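Local coordinates for conserved domain protein (Porphyromonas gingivalis, PDB 3PNN) that is a putative glycosyltransferase with a Rossmann-like alpha/beta/alpha fold, probably forming glycosidic linkages by transferring sugars from activated donors, at residues G147-V152 against G219-Y224; T7-A12 against E116-I121. One frame throughout, in Å; residues are numbered along the deposited sequence.

How the contacts relate
Both contacts belong to the central beta structure of the Rossmann-like fold, and they lie in series along the chain, contact 2 closing before contact 1 opens. Their centres are about 11 Å apart. Strand 118-122 connects them: it runs parallel to strand 7-11 in contact 2 and antiparallel to strand 217-220, which in turn pairs with strand 148-155 in contact 1. They touch directly, through a probable hydrogen bond from Phe220 N to Phe118 O, 2.8 Å long, and through packing, Phe220 CD2 lying 3.9 Å from Val120 CG2. The strand order is therefore 7-11, 118-122, 217-220, 148-155, with the direction reversing between the second and third strands and again between the third and fourth.

Contact 1: G147-V152 against G219-Y224; sequences GEYCMV and GFTPDY
An antiparallel strand pairing in the Rossmann-like core, followed by the turn that leads toward helix 223-239, defines this contact. Cys150 and Gly219 form a hydrogen-bonded pair: Cys150 N meets Gly219 O at 3.0 Å on a lone pair of the carbonyl, while Gly219 N returns to Cys150 O from above that carbonyl's plane. Cys150 SG, in the crowded position between backbone N and carbonyl carbon (chi1 65°), lies over Gly219 CA, 3.6 Å away.

Beyond the pair, the Tyr149 ring lies along the 219-224 segment. The edge of Phe220 points at one of its faces, CD1 of Phe220 standing 3.6 Å from Tyr149 CG with the ring planes at 85°, a T-shaped stack. Tyr224 adds an offset edge-to-face contact, and its own hydroxyl is bonded to Asn104. At the far tip Tyr149 OH donates to Asp223 OD1 at 2.6 Å, and Gly147 N reaches the same oxygen at 2.9 Å; both donors come from above the carboxylate plane. Thr221 OG1 donates to the syn lone pair of Asp223 OD2 at 2.5 Å, and a water joins Thr221 OG1 to Glu148 N and O.

Three donors thus hold one carboxylate, fixing its rotation; they would probably stabilise its negative charge and lower its pKa.

Contact 2: T7-A12 against E116-I121; sequences TLFVLA and EPFAVI
Parallel pairing of strand 7-11 with strand 118-122 builds part of the core of the Rossmann-like fold, with the short strand axes 4.6 Å apart and their directions 23° off parallel. Four bridges set the register, Thr7 with Phe118 through Val10 with Ile121.

Backbone hydrogen bonds form the ladder in which the odd-numbered residues of strand 7-11 do the bonding. Thr7 and Phe9 each use both N and O, straddling Phe118 and Val120, and Leu11 N closes the row on Ile121 O at 2.9 Å, nearly along the C=O axis. The even-numbered Leu8 and Val10 turn their backbone groups to strand 50-55 instead.

Apolar packing differs on the two faces. On the face of Leu8, Val10, Ala119 and Ile121, Leu8 CD1 sits 3.8 Å from Ala119 CB and 3.9 Å from Ile121 CG1, the Leu8 and Ile121 side chains crossing at about a right angle; helices 35-46 and 129-140 cover this side. On the other, the Phe9 and Phe118 side chains run side by side, with Phe118 CE1 at the edge of the Phe9 ring, 4.1 Å from Phe9 CD2. Near the strand end the Leu11 and Val120 side chains cross obliquely, Leu11 CD1 lying 3.7 Å from Val120 CG1.

One polar side-chain bond completes the contact. Glu116, bent at chi2 (-79°), brings OE2 to 2.5 Å from the donor Thr7 OG1, which meets it from above the carboxylate plane and is also bonded to Arg50 NH1.

Contact 1: G147-V152 against G219-Y224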
ATOM      1  N   GLY A 147       9.424  13.492  10.037  1.00 29.54           N
ATOM      2  CA  GLY A 147       8.681  12.739  11.036  1.00 28.80           C
ATOM      3  C   GLY A 147       7.223  13.159  11.162  1.00 29.55           C
ATOM      4  O   GLY A 147       6.570  12.850  12.162  1.00 29.35           O
ATOM      5  N   GLU A 148       6.710  13.866  10.154  1.00 27.20           N
ATOM      6  CA  GLU A 148       5.274  14.185  10.082  1.00 26.03           C
ATOM      7  C   GLU A 148       4.659  13.495   8.863  1.00 27.96           C
ATOM      8  O   GLU A 148       4.887  13.905   7.726  1.00 26.22           O
ATOM      9  CB  GLU A 148       5.045  15.705  10.041  1.00 27.13           C
ATOM     10  CG  GLU A 148       5.732  16.409  11.216  1.00 33.08           C
ATOM     11  CD  GLU A 148       5.415  17.894  11.314  1.00 49.42           C
ATOM     12  OE1 GLU A 148       4.246  18.279  11.086  1.00 47.17           O
ATOM     13  OE2 GLU A 148       6.345  18.670  11.637  1.00 49.97           O
ATOM     14  N   TYR A 149       3.914  12.423   9.117  1.00 24.71           N
ATOM     15  CA  TYR A 149       3.402  11.548   8.058  1.00 24.90           C
ATOM     16  C   TYR A 149       1.880  11.490   8.124  1.00 24.52           C
ATOM     17  O   TYR A 149       1.262  12.187   8.945  1.00 25.17           O
ATOM     18  CB  TYR A 149       3.948  10.132   8.254  1.00 24.22           C
ATOM     19  CG  TYR A 149       5.461  10.035   8.402  1.00 23.20           C
ATOM     20  CD1 TYR A 149       6.308  10.864   7.680  1.00 28.27           C
ATOM     21  CD2 TYR A 149       6.036   9.078   9.244  1.00 24.28           C
ATOM     22  CE1 TYR A 149       7.701  10.756   7.792  1.00 31.95           C
ATOM     23  CE2 TYR A 149       7.432   8.954   9.359  1.00 25.82           C
ATOM     24  CZ  TYR A 149       8.254   9.800   8.632  1.00 29.77           C
ATOM     25  OH  TYR A 149       9.624   9.705   8.751  1.00 25.66           O
ATOM     26  N   CYS A 150       1.277  10.655   7.274  1.00 25.95           N
ATOM     27  CA  CYS A 150      -0.172  10.471   7.290  1.00 24.96           C
ATOM     28  C   CYS A 150      -0.571   9.097   6.750  1.00 26.82           C
ATOM     29  O   CYS A 150       0.245   8.353   6.188  1.00 25.63           O
ATOM     30  CB  CYS A 150      -0.869  11.581   6.497  1.00 26.12           C
ATOM     31  SG  CYS A 150      -0.485  11.564   4.700  1.00 28.64           S
HETATM   32  N   MSE A 151      -1.831   8.737   6.950  1.00 26.17           N
HETATM   33  CA  MSE A 151      -2.374   7.550   6.301  1.00 26.16           C
HETATM   34  C   MSE A 151      -3.832   7.812   6.022  1.00 22.39           C
HETATM   35  O   MSE A 151      -4.456   8.614   6.710  1.00 23.72           O
HETATM   36  CB  MSE A 151      -2.225   6.270   7.146  1.00 32.20           C
HETATM   37  CG  MSE A 151      -2.893   6.259   8.504  1.00 30.59           C
HETATM   38 SE   MSE A 151      -3.256   4.399   9.153  0.70 36.46          SE
HETATM   39  CE  MSE A 151      -5.154   4.321   8.673  1.00 39.01           C
ATOM     40  N   VAL A 152      -4.361   7.147   5.003  1.00 23.38           N
ATOM     41  CA  VAL A 152      -5.762   7.332   4.656  1.00 22.56           C
ATOM     42  C   VAL A 152      -6.511   6.201   5.336  1.00 26.97           C
ATOM     43  O   VAL A 152      -6.272   5.022   5.065  1.00 29.45           O
ATOM     44  CB  VAL A 152      -5.983   7.333   3.140  1.00 26.16           C
ATOM     45  CG1 VAL A 152      -7.501   7.402   2.817  1.00 26.38           C
ATOM     46  CG2 VAL A 152      -5.261   8.533   2.505  1.00 25.41           C
ATOM     47  N   GLY A 219       1.301   8.353   3.504  1.00 21.99           N
ATOM     48  CA  GLY A 219       2.014   9.521   3.002  1.00 24.32           C
ATOM     49  C   GLY A 219       3.255   9.764   3.853  1.00 26.60           C
ATOM     50  O   GLY A 219       3.150   9.886   5.075  1.00 24.62           O
ATOM     51  N   PHE A 220       4.422   9.831   3.214  1.00 23.27           N
ATOM     52  CA  PHE A 220       5.697   9.972   3.933  1.00 24.99           C
ATOM     53  C   PHE A 220       6.533  11.114   3.364  1.00 23.49           C
ATOM     54  O   PHE A 220       6.233  11.650   2.289  1.00 25.36           O
ATOM     55  CB  PHE A 220       6.531   8.683   3.837  1.00 23.19           C
ATOM     56  CG  PHE A 220       5.900   7.461   4.492  1.00 25.89           C
ATOM     57  CD1 PHE A 220       5.624   7.436   5.854  1.00 27.61           C
ATOM     58  CD2 PHE A 220       5.630   6.322   3.738  1.00 26.12           C
ATOM     59  CE1 PHE A 220       5.066   6.307   6.450  1.00 24.88           C
ATOM     60  CE2 PHE A 220       5.076   5.190   4.323  1.00 23.63           C
ATOM     61  CZ  PHE A 220       4.803   5.180   5.688  1.00 26.40           C
ATOM     62  N   THR A 221       7.592  11.471   4.087  1.00 26.55           N
ATOM     63  CA  THR A 221       8.640  12.336   3.561  1.00 23.88           C
ATOM     64  C   THR A 221       9.910  11.497   3.519  1.00 24.42           C
ATOM     65  O   THR A 221       9.970  10.443   4.139  1.00 26.52           O
ATOM     66  CB  THR A 221       8.842  13.596   4.439  1.00 23.10           C
ATOM     67  OG1 THR A 221       8.914  13.220   5.820  1.00 25.67           O
ATOM     68  CG2 THR A 221       7.657  14.558   4.269  1.00 25.02           C
ATOM     69  N   PRO A 222      10.939  11.956   2.790  1.00 26.99           N
ATOM     70  CA  PRO A 222      12.079  11.047   2.549  1.00 26.86           C
ATOM     71  C   PRO A 222      12.867  10.622   3.795  1.00 25.19           C
ATOM     72  O   PRO A 222      13.590   9.612   3.733  1.00 26.66           O
ATOM     73  CB  PRO A 222      12.954  11.830   1.556  1.00 31.94           C
ATOM     74  CG  PRO A 222      11.936  12.711   0.806  1.00 28.64           C
ATOM     75  CD  PRO A 222      10.956  13.127   1.897  1.00 27.47           C
ATOM     76  N   ASP A 223      12.746  11.346   4.908  1.00 23.42           N
ATOM     77  CA  ASP A 223      13.421  10.901   6.140  1.00 27.02           C
ATOM     78  C   ASP A 223      12.911   9.514   6.534  1.00 27.67           C
ATOM     79  O   ASP A 223      13.559   8.792   7.273  1.00 29.99           O
ATOM     80  CB  ASP A 223      13.185  11.881   7.292  1.00 25.92           C
ATOM     81  CG  ASP A 223      11.745  12.351   7.363  1.00 32.84           C
ATOM     82  OD1 ASP A 223      10.996  11.876   8.254  1.00 27.11           O
ATOM     83  OD2 ASP A 223      11.360  13.186   6.518  1.00 30.79           O
ATOM     84  N   TYR A 224      11.731   9.159   6.047  1.00 23.85           N
ATOM     85  CA  TYR A 224      11.183   7.836   6.323  1.00 25.15           C
ATOM     86  C   TYR A 224      12.119   6.736   5.821  1.00 28.35           C
ATOM     87  O   TYR A 224      12.236   5.681   6.439  1.00 24.80           O
ATOM     88  CB  TYR A 224       9.775   7.664   5.710  1.00 25.81           C
ATOM     89  CG  TYR A 224       9.158   6.322   6.095  1.00 27.78           C
ATOM     90  CD1 TYR A 224       8.717   6.095   7.395  1.00 27.09           C
ATOM     91  CD2 TYR A 224       9.035   5.287   5.169  1.00 28.73           C
ATOM     92  CE1 TYR A 224       8.167   4.875   7.771  1.00 25.29           C
ATOM     93  CE2 TYR A 224       8.480   4.040   5.541  1.00 30.16           C
ATOM     94  CZ  TYR A 224       8.042   3.862   6.838  1.00 29.28           C
ATOM     95  OH  TYR A 224       7.496   2.665   7.241  1.00 31.96           O
TER
HETATM   96  O   HOH W   1       7.503  14.850   7.682  1.00 27.78           O

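Contact 2: T7-A12 against E116-I121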
ATOM      1  N   THR A   7       4.931  12.486  -5.176  1.00 24.58           N
ATOM      2  CA  THR A   7       5.197  11.280  -5.931  1.00 21.71           C
ATOM      3  C   THR A   7       4.257  10.158  -5.492  1.00 24.66           C
ATOM      4  O   THR A   7       3.967  10.020  -4.300  1.00 25.73           O
ATOM      5  CB  THR A   7       6.665  10.860  -5.686  1.00 27.76           C
ATOM      6  OG1 THR A   7       7.529  11.826  -6.305  1.00 28.41           O
ATOM      7  CG2 THR A   7       6.969   9.447  -6.240  1.00 25.07           C
ATOM      8  N   LEU A   8       3.765   9.367  -6.441  1.00 23.79           N
ATOM      9  CA  LEU A   8       3.028   8.145  -6.104  1.00 23.65           C
ATOM     10  C   LEU A   8       3.956   6.925  -6.234  1.00 23.47           C
ATOM     11  O   LEU A   8       4.462   6.633  -7.312  1.00 25.67           O
ATOM     12  CB  LEU A   8       1.796   7.974  -7.012  1.00 21.55           C
ATOM     13  CG  LEU A   8       0.974   6.707  -6.717  1.00 25.41           C
ATOM     14  CD1 LEU A   8       0.318   6.813  -5.344  1.00 31.66           C
ATOM     15  CD2 LEU A   8      -0.093   6.522  -7.775  1.00 24.10           C
ATOM     16  N   PHE A   9       4.163   6.215  -5.132  1.00 20.88           N
ATOM     17  CA  PHE A   9       5.095   5.089  -5.087  1.00 22.69           C
ATOM     18  C   PHE A   9       4.208   3.863  -4.999  1.00 23.59           C
ATOM     19  O   PHE A   9       3.491   3.675  -4.010  1.00 24.46           O
ATOM     20  CB  PHE A   9       5.991   5.228  -3.846  1.00 21.07           C
ATOM     21  CG  PHE A   9       7.144   4.244  -3.774  1.00 26.23           C
ATOM     22  CD1 PHE A   9       7.406   3.350  -4.799  1.00 29.51           C
ATOM     23  CD2 PHE A   9       7.987   4.240  -2.661  1.00 31.78           C
ATOM     24  CE1 PHE A   9       8.483   2.456  -4.725  1.00 29.27           C
ATOM     25  CE2 PHE A   9       9.059   3.355  -2.587  1.00 27.49           C
ATOM     26  CZ  PHE A   9       9.300   2.458  -3.628  1.00 23.75           C
ATOM     27  N   VAL A  10       4.224   3.050  -6.051  1.00 22.01           N
ATOM     28  CA  VAL A  10       3.352   1.887  -6.125  1.00 25.93           C
ATOM     29  C   VAL A  10       4.099   0.592  -5.796  1.00 22.31           C
ATOM     30  O   VAL A  10       5.118   0.254  -6.431  1.00 25.99           O
ATOM     31  CB  VAL A  10       2.692   1.765  -7.527  1.00 26.55           C
ATOM     32  CG1 VAL A  10       1.810   0.519  -7.592  1.00 26.32           C
ATOM     33  CG2 VAL A  10       1.880   3.033  -7.864  1.00 24.16           C
ATOM     34  N   LEU A  11       3.602  -0.139  -4.797  1.00 21.76           N
ATOM     35  CA  LEU A  11       4.201  -1.424  -4.419  1.00 25.62           C
ATOM     36  C   LEU A  11       3.800  -2.528  -5.402  1.00 29.86           C
ATOM     37  O   LEU A  11       2.767  -3.175  -5.240  1.00 26.62           O
ATOM     38  CB  LEU A  11       3.784  -1.814  -2.997  1.00 27.03           C
ATOM     39  CG  LEU A  11       4.169  -0.806  -1.916  1.00 32.39           C
ATOM     40  CD1 LEU A  11       3.708  -1.319  -0.556  1.00 36.94           C
ATOM     41  CD2 LEU A  11       5.682  -0.571  -1.921  1.00 32.84           C
ATOM     42  N   ALA A  12       4.635  -2.747  -6.410  1.00 24.93           N
ATOM     43  CA  ALA A  12       4.299  -3.662  -7.498  1.00 27.73           C
ATOM     44  C   ALA A  12       5.213  -4.889  -7.554  1.00 29.40           C
ATOM     45  O   ALA A  12       5.236  -5.628  -8.542  1.00 29.34           O
ATOM     46  CB  ALA A  12       4.316  -2.911  -8.830  1.00 25.45           C
ATOM     47  N   GLU A 116      10.951  13.850  -2.444  1.00 28.16           N
ATOM     48  CA  GLU A 116       9.885  14.782  -2.135  1.00 26.47           C
ATOM     49  C   GLU A 116       8.837  13.985  -1.367  1.00 24.65           C
ATOM     50  O   GLU A 116       8.954  12.759  -1.278  1.00 26.18           O
ATOM     51  CB  GLU A 116       9.297  15.355  -3.424  1.00 33.39           C
ATOM     52  CG  GLU A 116       8.811  14.298  -4.434  1.00 33.05           C
ATOM     53  CD  GLU A 116       9.942  13.673  -5.248  1.00 37.47           C
ATOM     54  OE1 GLU A 116      10.916  14.388  -5.569  1.00 43.39           O
ATOM     55  OE2 GLU A 116       9.867  12.466  -5.573  1.00 35.78           O
ATOM     56  N   PRO A 117       7.828  14.664  -0.796  1.00 23.87           N
ATOM     57  CA  PRO A 117       6.754  13.910  -0.125  1.00 24.39           C
ATOM     58  C   PRO A 117       6.124  12.900  -1.093  1.00 27.13           C
ATOM     59  O   PRO A 117       5.967  13.175  -2.291  1.00 25.35           O
ATOM     60  CB  PRO A 117       5.744  15.001   0.259  1.00 25.24           C
ATOM     61  CG  PRO A 117       6.598  16.246   0.433  1.00 29.33           C
ATOM     62  CD  PRO A 117       7.680  16.120  -0.629  1.00 28.40           C
ATOM     63  N   PHE A 118       5.774  11.729  -0.580  1.00 24.40           N
ATOM     64  CA  PHE A 118       5.301  10.661  -1.446  1.00 25.69           C
ATOM     65  C   PHE A 118       4.230   9.803  -0.784  1.00 26.06           C
ATOM     66  O   PHE A 118       4.211   9.646   0.448  1.00 26.34           O
ATOM     67  CB  PHE A 118       6.489   9.779  -1.930  1.00 23.35           C
ATOM     68  CG  PHE A 118       7.196   9.012  -0.828  1.00 25.01           C
ATOM     69  CD1 PHE A 118       6.953   7.649  -0.642  1.00 23.56           C
ATOM     70  CD2 PHE A 118       8.151   9.635  -0.029  1.00 22.68           C
ATOM     71  CE1 PHE A 118       7.636   6.940   0.357  1.00 22.42           C
ATOM     72  CE2 PHE A 118       8.831   8.939   0.962  1.00 24.00           C
ATOM     73  CZ  PHE A 118       8.572   7.595   1.158  1.00 25.77           C
ATOM     74  N   ALA A 119       3.333   9.271  -1.615  1.00 25.60           N
ATOM     75  CA  ALA A 119       2.358   8.267  -1.191  1.00 23.87           C
ATOM     76  C   ALA A 119       2.887   6.874  -1.460  1.00 26.88           C
ATOM     77  O   ALA A 119       3.622   6.669  -2.415  1.00 26.81           O
ATOM     78  CB  ALA A 119       1.041   8.456  -1.945  1.00 21.48           C
ATOM     79  N   VAL A 120       2.509   5.924  -0.610  1.00 23.41           N
ATOM     80  CA  VAL A 120       2.747   4.512  -0.863  1.00 22.25           C
ATOM     81  C   VAL A 120       1.388   3.841  -0.950  1.00 23.64           C
ATOM     82  O   VAL A 120       0.527   4.060  -0.078  1.00 25.65           O
ATOM     83  CB  VAL A 120       3.555   3.876   0.267  1.00 27.03           C
ATOM     84  CG1 VAL A 120       3.662   2.343   0.050  1.00 25.37           C
ATOM     85  CG2 VAL A 120       4.947   4.534   0.359  1.00 25.05           C
ATOM     86  N   ILE A 121       1.168   3.076  -2.014  1.00 24.53           N
ATOM     87  CA  ILE A 121      -0.076   2.323  -2.162  1.00 22.89           C
ATOM     88  C   ILE A 121       0.178   0.936  -2.730  1.00 28.86           C
ATOM     89  O   ILE A 121       1.233   0.683  -3.332  1.00 23.74           O
ATOM     90  CB  ILE A 121      -1.102   3.029  -3.117  1.00 19.93           C
ATOM     91  CG1 ILE A 121      -0.582   3.079  -4.561  1.00 24.06           C
ATOM     92  CG2 ILE A 121      -1.468   4.421  -2.604  1.00 23.86           C
ATOM     93  CD1 ILE A 121      -1.686   3.382  -5.615  1.00 21.58           C
TER